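Long-range contacts in DUF724 domain-containing protein 6-like (Raphanus sativus, PDB 5ZWX), which binds histone H3 tails carrying the H3K9me2 mark through a tandem Agenet cassette and probably links this mark to DNA methylation in heterochromatin: residues A[49-54]-A[72-77]; A[93-98]-A[110-115]; A[19-24]-A[79-84]. All blocks are in the same frame, centred on the assembly; numbering follows the deposited sequence.

Interaction 1: A[49-54]-A[72-77]; sequences TKCEVE and VDVGQL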
# COMPACT_ATOMS: atom_id res chain seq x y z
N THR A 49 -17.93 -1.81 -13.44
CA THR A 49 -17.22 -0.58 -13.14
C THR A 49 -15.95 -0.96 -12.36
O THR A 49 -15.15 -0.11 -11.98
CB THR A 49 -18.09 0.39 -12.32
OG1 THR A 49 -18.52 -0.26 -11.12
CG2 THR A 49 -19.32 0.82 -13.12
N LYS A 50 -15.77 -2.25 -12.14
CA LYS A 50 -14.67 -2.71 -11.31
C LYS A 50 -13.43 -3.17 -12.09
O LYS A 50 -13.48 -3.39 -13.29
CB LYS A 50 -15.18 -3.83 -10.41
CG LYS A 50 -16.17 -3.30 -9.38
CD LYS A 50 -16.88 -4.41 -8.65
CE LYS A 50 -17.86 -3.82 -7.64
NZ LYS A 50 -18.74 -2.80 -8.28
N CYS A 51 -12.31 -3.28 -11.38
CA CYS A 51 -11.04 -3.72 -11.94
C CYS A 51 -10.68 -5.05 -11.32
O CYS A 51 -11.08 -5.31 -10.21
CB CYS A 51 -9.91 -2.71 -11.64
SG CYS A 51 -10.17 -1.13 -12.50
N GLU A 52 -9.94 -5.89 -12.03
CA GLU A 52 -9.38 -7.06 -11.38
C GLU A 52 -7.88 -6.81 -11.19
O GLU A 52 -7.23 -6.30 -12.09
CB GLU A 52 -9.63 -8.32 -12.19
CG GLU A 52 -9.14 -9.60 -11.52
CD GLU A 52 -9.33 -10.80 -12.41
OE1 GLU A 52 -9.69 -10.59 -13.58
OE2 GLU A 52 -9.11 -11.94 -11.95
N VAL A 53 -7.36 -7.16 -10.02
CA VAL A 53 -5.93 -7.00 -9.72
C VAL A 53 -5.35 -8.30 -9.22
O VAL A 53 -6.08 -9.18 -8.73
CB VAL A 53 -5.65 -5.90 -8.65
CG1 VAL A 53 -6.11 -4.53 -9.14
CG2 VAL A 53 -6.29 -6.24 -7.28
N GLU A 54 -4.04 -8.44 -9.40
CA GLU A 54 -3.28 -9.57 -8.86
C GLU A 54 -2.28 -9.06 -7.85
O GLU A 54 -1.51 -8.16 -8.16
CB GLU A 54 -2.56 -10.31 -9.98
CG GLU A 54 -1.69 -11.45 -9.48
CD GLU A 54 -1.03 -12.19 -10.62
OE1 GLU A 54 0.11 -11.82 -10.99
OE2 GLU A 54 -1.65 -13.14 -11.16
N VAL A 72 -11.87 -5.38 -7.54
CA VAL A 72 -11.90 -4.27 -6.60
C VAL A 72 -12.49 -3.02 -7.25
O VAL A 72 -12.57 -2.94 -8.47
CB VAL A 72 -10.50 -3.92 -6.08
CG1 VAL A 72 -9.86 -5.13 -5.35
CG2 VAL A 72 -9.61 -3.50 -7.23
N ASP A 73 -12.88 -2.05 -6.42
CA ASP A 73 -13.33 -0.74 -6.88
C ASP A 73 -12.13 0.07 -7.38
O ASP A 73 -11.03 -0.04 -6.83
CB ASP A 73 -14.02 0.04 -5.75
CG ASP A 73 -15.33 -0.61 -5.29
OD1 ASP A 73 -16.03 -1.23 -6.12
OD2 ASP A 73 -15.66 -0.47 -4.10
N VAL A 74 -12.36 0.89 -8.41
CA VAL A 74 -11.32 1.81 -8.82
C VAL A 74 -10.73 2.61 -7.64
O VAL A 74 -9.51 2.77 -7.53
CB VAL A 74 -11.88 2.77 -9.89
CG1 VAL A 74 -10.90 3.92 -10.14
CG2 VAL A 74 -12.13 1.98 -11.17
N GLY A 75 -11.58 3.08 -6.73
CA GLY A 75 -11.14 3.90 -5.61
C GLY A 75 -10.25 3.16 -4.60
O GLY A 75 -9.71 3.79 -3.70
N GLN A 76 -10.08 1.85 -4.79
CA GLN A 76 -9.16 1.08 -3.92
C GLN A 76 -7.71 1.12 -4.44
O GLN A 76 -6.80 0.66 -3.76
CB GLN A 76 -9.61 -0.37 -3.82
CG GLN A 76 -10.86 -0.54 -3.02
CD GLN A 76 -11.28 -1.99 -2.94
OE1 GLN A 76 -12.24 -2.39 -3.58
NE2 GLN A 76 -10.55 -2.80 -2.18
N LEU A 77 -7.51 1.68 -5.63
CA LEU A 77 -6.20 1.59 -6.28
C LEU A 77 -5.51 2.94 -6.36
O LEU A 77 -6.18 3.97 -6.49
CB LEU A 77 -6.34 1.03 -7.70
CG LEU A 77 -7.02 -0.35 -7.76
CD1 LEU A 77 -7.13 -0.87 -9.20
CD2 LEU A 77 -6.24 -1.34 -6.88
O HOH W 1 -15.06 0.98 -9.53
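Cys51 and Val72 form an antiparallel hydrogen-bonded pair. Cys51 N donates to Val72 O at 2.9 Å, and Val72 N donates back to Cys51 O at 2.8 Å. Both bonds are nearly straight and run close to the C=O axes, so the backbones are fixed to each other at this one pair. Their side chains share one face of the sheet. Val53 and Leu77 meet tip to tip. Val53 CG1 touches Leu77 CD1 at 3.8 Å, and the same leucine methyl also rests on Cys51 CB. Val72 CG2, in the crowded position between its own N and carbonyl carbon, faces Val53 CG1. Cys51 SG lies against Val74 CG2 at 3.9 Å.

At the exposed end, Lys50 and Asp73 run side by side. Lys50 bends at its last torsion (chi4 51°), and NZ makes a long salt bridge to Asp73 OD1, 3.8 Å away. A water accepts from Val74 N and donates to Thr49 O.

Past the pair the chain turns through the 3-10 segment 74-76. Gln76 OE1 accepts from Asp73 N at 2.9 Å and braces this turn, which brings Leu77 back toward Val53. The contact joins strand 51-55 to the end of strand 67-72 and the turn that follows it, in the SH3-like Agenet domain. Ile22 of strand 19-22 packs on both Val53 and Leu77, and strand 32-40 pairs with strand 51-55 along its other edge.

Interaction 2: A[93-98]-A[110-115]; sequences VAVGDD and GTVTEV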
# COMPACT_ATOMS: atom_id res chain seq x y z
N VAL A 93 14.22 10.48 9.66
CA VAL A 93 12.89 10.24 10.18
C VAL A 93 12.81 10.86 11.58
O VAL A 93 13.75 10.76 12.36
CB VAL A 93 12.55 8.75 10.18
CG1 VAL A 93 11.30 8.47 10.99
CG2 VAL A 93 12.36 8.27 8.74
N ALA A 94 11.71 11.54 11.88
CA ALA A 94 11.54 12.23 13.17
C ALA A 94 10.24 11.82 13.87
O ALA A 94 9.30 11.37 13.19
CB ALA A 94 11.58 13.73 12.96
N VAL A 95 10.15 12.01 15.20
CA VAL A 95 8.87 11.76 15.88
C VAL A 95 7.78 12.65 15.26
O VAL A 95 8.06 13.75 14.79
CB VAL A 95 8.93 11.97 17.44
CG1 VAL A 95 9.97 11.05 18.06
CG2 VAL A 95 9.24 13.40 17.79
N GLY A 96 6.55 12.14 15.20
CA GLY A 96 5.50 12.88 14.53
C GLY A 96 5.37 12.60 13.05
O GLY A 96 4.36 12.95 12.44
N ASP A 97 6.39 11.98 12.44
CA ASP A 97 6.32 11.76 11.00
C ASP A 97 5.27 10.70 10.67
O ASP A 97 5.14 9.71 11.38
CB ASP A 97 7.68 11.31 10.42
CG ASP A 97 8.65 12.48 10.18
OD1 ASP A 97 8.25 13.67 10.25
OD2 ASP A 97 9.84 12.19 9.89
N ASP A 98 4.52 10.90 9.59
CA ASP A 98 3.61 9.88 9.08
C ASP A 98 4.39 8.97 8.16
O ASP A 98 5.00 9.44 7.21
CB ASP A 98 2.43 10.50 8.33
CG ASP A 98 1.38 11.06 9.28
OD1 ASP A 98 1.42 10.71 10.48
OD2 ASP A 98 0.53 11.84 8.82
N GLY A 110 1.41 4.39 9.85
CA GLY A 110 1.46 4.72 11.26
C GLY A 110 2.20 6.03 11.51
O GLY A 110 2.56 6.74 10.57
N THR A 111 2.42 6.33 12.79
CA THR A 111 3.08 7.58 13.20
C THR A 111 4.28 7.29 14.08
O THR A 111 4.16 6.52 15.03
CB THR A 111 2.12 8.49 14.00
OG1 THR A 111 1.02 8.88 13.16
CG2 THR A 111 2.85 9.73 14.49
N VAL A 112 5.42 7.91 13.81
CA VAL A 112 6.62 7.69 14.63
C VAL A 112 6.42 8.36 15.98
O VAL A 112 6.13 9.55 16.04
CB VAL A 112 7.88 8.22 13.93
CG1 VAL A 112 9.19 8.06 14.82
CG2 VAL A 112 8.05 7.54 12.58
N THR A 113 6.56 7.60 17.07
CA THR A 113 6.38 8.18 18.40
C THR A 113 7.67 8.28 19.16
O THR A 113 7.76 9.01 20.15
CB THR A 113 5.41 7.32 19.25
OG1 THR A 113 5.98 6.02 19.36
CG2 THR A 113 4.08 7.21 18.56
N GLU A 114 8.67 7.53 18.71
CA GLU A 114 9.98 7.59 19.37
C GLU A 114 11.08 7.24 18.38
O GLU A 114 10.92 6.33 17.59
CB GLU A 114 10.01 6.63 20.59
CG GLU A 114 11.30 6.80 21.40
CD GLU A 114 11.31 5.94 22.64
OE1 GLU A 114 10.32 5.22 22.88
OE2 GLU A 114 12.33 5.98 23.35
N VAL A 115 12.19 7.99 18.41
CA VAL A 115 13.36 7.63 17.63
C VAL A 115 14.44 7.17 18.59
O VAL A 115 14.70 7.83 19.60
CB VAL A 115 13.84 8.82 16.77
CG1 VAL A 115 15.17 8.53 16.11
CG2 VAL A 115 12.78 9.12 15.73
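A type II beta turn from Ala94 to Asp97 lies against strand 106-116. It leads into strand 98-103, which pairs with 106-116 in what is probably the second SH3-like Agenet unit of the cassette. Asp98 and Thr111 form an antiparallel non-hydrogen-bonded pair and run alongside each other on one face of the sheet. The central side chain, Val112, points toward the turn. Its CG1 is anti to the backbone N (chi1 177°) and reaches Ala94 O and Val95 CA. Its CG2 meets CG1 of Val93, which lies aslant across it, at 3.7 Å. Val95 extends CG1 over the strand backbone near Thr113 O and Glu114 CA, and meets Val115 CG2 at 4.1 Å. Here the strand has a classic beta bulge, with Thr113 and Glu114 both facing Ser122.

Val112 N donates to Asp97 O at 3.0 Å, and Val112 O accepts from Gly96 N at 2.8 Å. Gly96 sits at phi 89° and psi -16°, where a CB would collide with the carbonyl O of Val95. Phe141 of strand 139-146 packs on Val93 and Asp97. Within the turn, Asp97 OD2 takes the Ala94 N-H at 2.8 Å, and this donor stands well above the carboxylate plane.

Interaction 3: A[19-24]-A[79-84]; sequences AVEISS and PPAPAV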
# COMPACT_ATOMS: atom_id res chain seq x y z
N ALA A 19 1.36 -1.48 -12.66
CA ALA A 19 1.67 -1.72 -11.25
C ALA A 19 0.82 -0.76 -10.43
O ALA A 19 0.62 0.38 -10.84
CB ALA A 19 3.14 -1.51 -10.97
N VAL A 20 0.32 -1.21 -9.29
CA VAL A 20 -0.54 -0.39 -8.44
C VAL A 20 -0.30 -0.74 -6.97
O VAL A 20 0.32 -1.75 -6.67
CB VAL A 20 -2.05 -0.61 -8.76
CG1 VAL A 20 -2.42 -0.04 -10.12
CG2 VAL A 20 -2.39 -2.10 -8.68
N GLU A 21 -0.79 0.12 -6.08
CA GLU A 21 -0.95 -0.22 -4.68
C GLU A 21 -2.45 -0.39 -4.42
O GLU A 21 -3.29 0.33 -4.98
CB GLU A 21 -0.33 0.86 -3.79
CG GLU A 21 1.15 1.09 -4.14
CD GLU A 21 1.91 1.93 -3.13
OE1 GLU A 21 1.29 2.53 -2.23
OE2 GLU A 21 3.15 2.02 -3.27
N ILE A 22 -2.76 -1.35 -3.57
CA ILE A 22 -4.13 -1.81 -3.40
C ILE A 22 -4.53 -1.62 -1.95
O ILE A 22 -3.81 -2.13 -1.02
CB ILE A 22 -4.28 -3.30 -3.75
CG1 ILE A 22 -3.71 -3.56 -5.15
CG2 ILE A 22 -5.73 -3.78 -3.52
CD1 ILE A 22 -3.35 -4.99 -5.45
N SER A 23 -5.63 -0.91 -1.73
CA SER A 23 -6.14 -0.80 -0.36
C SER A 23 -7.41 -1.66 -0.24
O SER A 23 -8.04 -1.97 -1.22
CB SER A 23 -6.43 0.66 0.02
OG SER A 23 -7.24 1.27 -0.97
N SER A 24 -7.73 -2.08 0.97
CA SER A 24 -8.89 -2.94 1.19
C SER A 24 -9.91 -2.23 2.04
O SER A 24 -9.59 -1.29 2.79
CB SER A 24 -8.47 -4.25 1.85
OG SER A 24 -9.59 -4.96 2.35
N PRO A 79 -1.36 4.65 -7.89
CA PRO A 79 -0.15 4.18 -8.53
C PRO A 79 0.89 3.82 -7.45
O PRO A 79 0.67 4.22 -6.31
CB PRO A 79 0.32 5.40 -9.38
CG PRO A 79 -0.83 6.34 -9.38
CD PRO A 79 -1.56 6.09 -8.09
N PRO A 80 1.96 3.11 -7.82
CA PRO A 80 3.10 2.93 -6.91
C PRO A 80 3.56 4.26 -6.32
O PRO A 80 3.63 5.25 -7.02
CB PRO A 80 4.19 2.35 -7.81
CG PRO A 80 3.46 1.75 -8.94
CD PRO A 80 2.28 2.62 -9.17
N ALA A 81 3.85 4.27 -5.03
CA ALA A 81 4.34 5.45 -4.37
C ALA A 81 5.58 5.99 -5.11
O ALA A 81 6.35 5.21 -5.68
CB ALA A 81 4.67 5.13 -2.89
N PRO A 82 5.76 7.30 -5.11
CA PRO A 82 6.88 7.91 -5.83
C PRO A 82 8.23 7.35 -5.36
O PRO A 82 8.37 7.05 -4.16
CB PRO A 82 6.74 9.39 -5.49
CG PRO A 82 5.30 9.56 -5.19
CD PRO A 82 4.91 8.32 -4.46
N ALA A 83 9.17 7.20 -6.29
CA ALA A 83 10.52 6.73 -5.97
C ALA A 83 11.18 7.66 -4.96
O ALA A 83 11.03 8.88 -5.04
CB ALA A 83 11.37 6.63 -7.23
N VAL A 84 11.93 7.09 -4.02
CA VAL A 84 12.50 7.88 -2.95
C VAL A 84 13.56 8.81 -3.51
O VAL A 84 14.57 8.37 -4.05
CB VAL A 84 13.09 7.00 -1.84
CG1 VAL A 84 13.84 7.85 -0.83
CG2 VAL A 84 11.98 6.21 -1.16
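Glu21 OE2 is held by two partners. Ala81 N donates to it at 2.9 Å, and the guanidinium of Arg140, on strand 139-146, forms a salt bridge with it. The hydrogen bond from Ala81 N is nearly straight, 166° at the hydrogen. Its donor stands above the carboxylate plane, 69° out of it. The other oxygen, OE1, is engaged by Arg78 in a second salt bridge, so each oxygen of the carboxylate has an arginine partner.

Glu21 CG is anti to the carbonyl carbon (chi1 -56°), and the chain stays extended beyond it. On the way CG passes Pro79 O at 3.8 Å and lies close to Pro80 CA. The methyl of Ala81 then sits against OE2 at 3.5 Å.

Ala19 meets the ring of Pro80. Ala19 CB rests on Pro80 CG at 3.9 Å, while Ala19 O comes to 3.2 Å from Pro80 CD. Neither Pro79 nor Pro80 has an amide hydrogen, so Ala81 is the first residue of 79-84 able to donate from its backbone.

Strand 19-22 pairs with strand 77-78 just before this point, and 79-84 runs on from there toward helix 86-90. Glu21 also touches Trp33 and Met35 of strand 32-40, and Phe13 touches both Val20 and Pro79. At the far end of 19-24, Ser24 packs on a basic side chain of the bound peptide. The carboxylate is buried, yet it has two arginines and an amide for partners. This surrounding would be expected to keep Glu21 ionised and to fix the departing chain near Arg140.

In the fold
Interactions 1 and 3 belong to the same Agenet domain and touch each other. Between them, Gln76 NE2 probably hydrogen-bonds to Ser23 O. Interaction 2 lies on the other side of the chain's centre, with its centre about 31 Å from that of interaction 1, but reaches the same antiparallel sheet. Interaction 3 is the most central, and strand 139-146 borders both it and interaction 2. All three are partly buried. Interaction 1 joins buried apolar side chains and strand pairing to a solvent-exposed charged end. Interaction 2 combines valines and backbone bonds with many exposed residues. Interaction 3 relies on a buried carboxylate with little apolar packing.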